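Local coordinates for enoyl-acyl carrier protein reductase (PDB 6KIA) that probably catalyses the NADH-dependent reduction of enoyl-acyl carrier protein in fatty acid synthesis, as a triclosan-resistant enzyme from a soil metagenome, at residues A[36-39]-A[40-44]; A[136-139]-A[140-144]. All blocks are in the same frame, centred on the assembly; numbering follows the deposited sequence.

Contact 1 of 2, residues A[36-39]-A[40-44]; sequences GLIN and EARDA
Arg42 folds back toward Ile38 and Asn39 on helix 34-43, the helix that crosses from strand 21-25 to strand 47-56 in a beta-alpha-beta unit of the Rossmann-type fold. Its chain leaves the backbone with CG opposite the amide nitrogen (chi1 -169°) and runs extended until chi3, where a bend turns the guanidinium back along the helix. There the two terminal nitrogens take different neighbours. Arg42 NH1 reaches the side-chain amide of Asn39, 3.2 Å from Asn39 OD1, but the N-H points well off the oxygen and the bond is weak. OD1 lies at the edge of the guanidinium, in its plane, while the amide plane itself is turned 58° from it. Arg42 NH2 instead touches Ile38 CD1 at 3.8 Å, the two side chains crossing at a slant, while Ile38 O stands over one face of the guanidinium. Leu37, Ile38 and Ala41 all rest on Phe22 of strand 21-25, and Ile38 and Ala41 also meet Ile48 of strand 47-56; this is the side of the helix packed on the sheet. Four i to i+4 backbone bonds tie the two halves together, that from Arg42 N to Ile38 O measuring 2.8 Å and that from Glu40 N to Gly36 O, at 3.4 Å, being weak. Glu40 CG, turned to the side of its own backbone nitrogen, comes to 3.4 Å from Gly36 O; the bend at chi2 then swings the carboxylate, and the side chain touches Pro408 and Phe411 of helix 394-413. Near the end of the helix, the Asp43 carboxylate approaches the Asn39 carbonyl, acceptor to acceptor and without a hydrogen bond, Asp43 CG lying 3.1 Å from Asn39 O.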
loop_
_atom_site.group_PDB
_atom_site.type_symbol
_atom_site.label_atom_id
_atom_site.label_comp_id
_atom_site.label_asym_id
_atom_site.label_seq_id
_atom_site.Cartn_x
_atom_site.Cartn_y
_atom_site.Cartn_z
ATOM N N GLY A 36 2.672 11.272 2.392
ATOM C CA GLY A 36 3.985 11.579 2.959
ATOM C C GLY A 36 5.005 11.961 1.888
ATOM O O GLY A 36 5.793 12.917 2.021
ATOM N N LEU A 37 5.032 11.162 0.827
ATOM C CA LEU A 37 6.057 11.302 -0.196
ATOM C C LEU A 37 5.819 12.533 -1.058
ATOM O O LEU A 37 6.739 13.305 -1.341
ATOM C CB LEU A 37 6.094 10.034 -1.057
ATOM C CG LEU A 37 7.077 10.019 -2.233
ATOM C CD1 LEU A 37 8.487 10.375 -1.770
ATOM C CD2 LEU A 37 7.066 8.648 -2.871
ATOM N N ILE A 38 4.576 12.728 -1.472
ATOM C CA ILE A 38 4.276 13.834 -2.353
ATOM C C ILE A 38 4.528 15.174 -1.639
ATOM O O ILE A 38 5.073 16.111 -2.255
ATOM C CB ILE A 38 2.854 13.732 -2.919
ATOM C CG1 ILE A 38 2.757 14.624 -4.157
ATOM C CG2 ILE A 38 1.819 14.101 -1.898
ATOM C CD1 ILE A 38 1.516 14.370 -4.982
ATOM N N ASN A 39 4.258 15.243 -0.338
ATOM C CA ASN A 39 4.533 16.494 0.360
ATOM C C ASN A 39 6.027 16.791 0.343
ATOM O O ASN A 39 6.455 17.956 0.189
ATOM C CB ASN A 39 4.040 16.444 1.808
ATOM C CG ASN A 39 2.526 16.312 1.916
ATOM O OD1 ASN A 39 1.789 16.583 0.965
ATOM N ND2 ASN A 39 2.059 15.922 3.089
ATOM N N GLU A 40 6.839 15.735 0.426
ATOM C CA GLU A 40 8.285 15.924 0.357
ATOM C C GLU A 40 8.672 16.475 -1.003
ATOM O O GLU A 40 9.467 17.440 -1.130
ATOM C CB GLU A 40 9.024 14.614 0.635
ATOM C CG GLU A 40 8.914 14.245 2.087
ATOM C CD GLU A 40 9.728 15.176 2.953
ATOM O OE1 GLU A 40 10.852 15.540 2.544
ATOM O OE2 GLU A 40 9.204 15.621 3.983
ATOM N N ALA A 41 8.087 15.872 -2.026
ATOM C CA ALA A 41 8.401 16.314 -3.375
ATOM C C ALA A 41 7.985 17.770 -3.553
ATOM O O ALA A 41 8.695 18.558 -4.203
ATOM C CB ALA A 41 7.708 15.434 -4.385
ATOM N N ARG A 42 6.851 18.132 -2.954
ATOM C CA ARG A 42 6.344 19.495 -3.093
ATOM C C ARG A 42 7.318 20.432 -2.398
ATOM O O ARG A 42 7.678 21.477 -2.956
ATOM C CB ARG A 42 4.918 19.623 -2.520
ATOM C CG ARG A 42 4.216 20.937 -2.850
ATOM C CD ARG A 42 2.705 20.901 -2.571
ATOM N NE ARG A 42 1.981 19.928 -3.391
ATOM C CZ ARG A 42 1.549 18.746 -2.961
ATOM N NH1 ARG A 42 1.751 18.370 -1.706
ATOM N NH2 ARG A 42 0.900 17.941 -3.789
ATOM N N ASP A 43 7.794 20.064 -1.202
ATOM C CA ASP A 43 8.610 21.036 -0.463
ATOM C C ASP A 43 10.017 21.137 -1.042
ATOM O O ASP A 43 10.719 22.115 -0.797
ATOM C CB ASP A 43 8.706 20.702 1.036
ATOM C CG ASP A 43 7.363 20.493 1.692
ATOM O OD1 ASP A 43 6.376 21.143 1.284
ATOM O OD2 ASP A 43 7.313 19.716 2.679
ATOM N N ALA A 44 10.423 20.151 -1.841
ATOM C CA ALA A 44 11.723 20.225 -2.507
ATOM C C ALA A 44 11.628 21.089 -3.762
ATOM O O ALA A 44 12.637 21.367 -4.401
ATOM C CB ALA A 44 12.239 18.831 -2.861
#

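Contact 2 of 2, residues A[136-139]-A[140-144]; sequences DGVA and KVMAE
Val138 and Met142, one turn apart on helix 120-146, supply the apolar side-chain contact of this segment. They lie side by side and point the same way, with Val138 CG1 4.0 Å from Met142 CG. The methionine CG stands opposite its own carbonyl carbon (chi1 -69°), which also brings Met142 CG to 3.2 Å from Val138 O; the chain bends at chi2 (-58°), with the sulfur lying farther out from the helix than CG. Around this pair, Val138 touches Leu86 and Met142 meets Ser220, both in loops. Val141 belongs to the buried side as well, its CG2 lying 3.4 Å from Gly137 O and its side chain packing on Val84 and on Ile82 of strand 80-83.

The backbone bonds are regular i to i+4 links. Lys140 N to Asp136 O is 3.0 Å; Val141 N to Gly137 O, Met142 N to Val138 O and Ala143 N to Ala139 O follow at 2.9 Å each.

The polar side chains look outside the segment. Asp136 OD1 is hydrogen-bonded to Gln132, and Glu144 OE2 forms a salt bridge with Arg80. Exposed Ala139 and Ala143 contrast with buried Val138, Val141 and Met142, an amphipathic pattern characteristic of a long alpha-helix packed along one side of a Rossmann-type domain.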
loop_
_atom_site.group_PDB
_atom_site.type_symbol
_atom_site.label_atom_id
_atom_site.label_comp_id
_atom_site.label_asym_id
_atom_site.label_seq_id
_atom_site.Cartn_x
_atom_site.Cartn_y
_atom_site.Cartn_z
ATOM N N ASP A 136 -1.649 0.562 -23.519
ATOM C CA ASP A 136 -1.941 1.612 -24.486
ATOM C C ASP A 136 -2.164 2.943 -23.748
ATOM O O ASP A 136 -1.707 4.010 -24.190
ATOM C CB ASP A 136 -3.176 1.242 -25.325
ATOM C CG ASP A 136 -2.896 0.122 -26.338
ATOM O OD1 ASP A 136 -1.718 -0.212 -26.583
ATOM O OD2 ASP A 136 -3.865 -0.421 -26.899
ATOM N N GLY A 137 -2.853 2.866 -22.610
ATOM C CA GLY A 137 -3.022 4.027 -21.752
ATOM C C GLY A 137 -1.695 4.589 -21.259
ATOM O O GLY A 137 -1.455 5.800 -21.333
ATOM N N VAL A 138 -0.824 3.707 -20.768
ATOM C CA VAL A 138 0.478 4.106 -20.269
ATOM C C VAL A 138 1.268 4.788 -21.387
ATOM O O VAL A 138 1.941 5.776 -21.147
ATOM C CB VAL A 138 1.279 2.916 -19.696
ATOM C CG1 VAL A 138 2.720 3.329 -19.395
ATOM C CG2 VAL A 138 0.633 2.421 -18.432
ATOM N N ALA A 139 1.159 4.272 -22.608
ATOM C CA ALA A 139 1.855 4.892 -23.747
ATOM C C ALA A 139 1.327 6.304 -24.015
ATOM O O ALA A 139 2.132 7.226 -24.220
ATOM C CB ALA A 139 1.723 4.019 -24.986
ATOM N N LYS A 140 -0.004 6.473 -24.012
ATOM C CA LYS A 140 -0.612 7.809 -24.067
ATOM C C LYS A 140 -0.038 8.778 -23.038
ATOM O O LYS A 140 0.410 9.892 -23.371
ATOM C CB LYS A 140 -2.123 7.735 -23.850
ATOM C CG LYS A 140 -3.008 7.938 -25.066
ATOM C CD LYS A 140 -3.736 9.267 -24.882
ATOM C CE LYS A 140 -5.068 9.323 -25.603
ATOM N NZ LYS A 140 -5.800 10.585 -25.266
ATOM N N VAL A 141 -0.059 8.334 -21.783
ATOM C CA VAL A 141 0.391 9.154 -20.671
ATOM C C VAL A 141 1.861 9.516 -20.827
ATOM O O VAL A 141 2.229 10.672 -20.672
ATOM C CB VAL A 141 0.190 8.428 -19.328
ATOM C CG1 VAL A 141 0.909 9.154 -18.227
ATOM C CG2 VAL A 141 -1.295 8.315 -19.013
ATOM N N MET A 142 2.690 8.540 -21.188
ATOM C CA MET A 142 4.121 8.773 -21.302
ATOM C C MET A 142 4.425 9.684 -22.488
ATOM O O MET A 142 5.386 10.465 -22.460
ATOM C CB MET A 142 4.875 7.444 -21.436
ATOM C CG MET A 142 4.842 6.610 -20.178
ATOM S SD MET A 142 5.518 7.468 -18.740
ATOM C CE MET A 142 4.849 6.426 -17.459
ATOM N N ALA A 143 3.619 9.579 -23.533
ATOM C CA ALA A 143 3.775 10.471 -24.687
ATOM C C ALA A 143 3.557 11.905 -24.243
ATOM O O ALA A 143 4.380 12.794 -24.549
ATOM C CB ALA A 143 2.803 10.106 -25.789
ATOM N N GLU A 144 2.510 12.124 -23.444
ATOM C CA GLU A 144 2.235 13.476 -22.955
ATOM C C GLU A 144 3.276 13.964 -21.930
ATOM O O GLU A 144 3.717 15.118 -21.963
ATOM C CB GLU A 144 0.834 13.540 -22.354
ATOM C CG GLU A 144 0.340 14.948 -22.123
ATOM C CD GLU A 144 -1.130 14.996 -21.771
ATOM O OE1 GLU A 144 -1.891 14.158 -22.295
ATOM O OE2 GLU A 144 -1.522 15.865 -20.965
#

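Overall arrangement
Contacts 1 and 2 are two single-helix segments of one Rossmann-type chain, their centres 24 Å apart and their nearest atoms about 14 Å apart, so they do not touch. Both belong to helices that pack on the main mixed sheet: contact 1 lies against strands 21-25 and 47-56, whereas contact 2 lies against strand 80-83, which pairs in parallel with strand 47-56. The bound NADH lies at a similar distance from each: about 10 Å from Gly36 in contact 1 and about 10 Å from Val138 in contact 2. Neither distance amounts to direct contact of the measured residue with the dinucleotide.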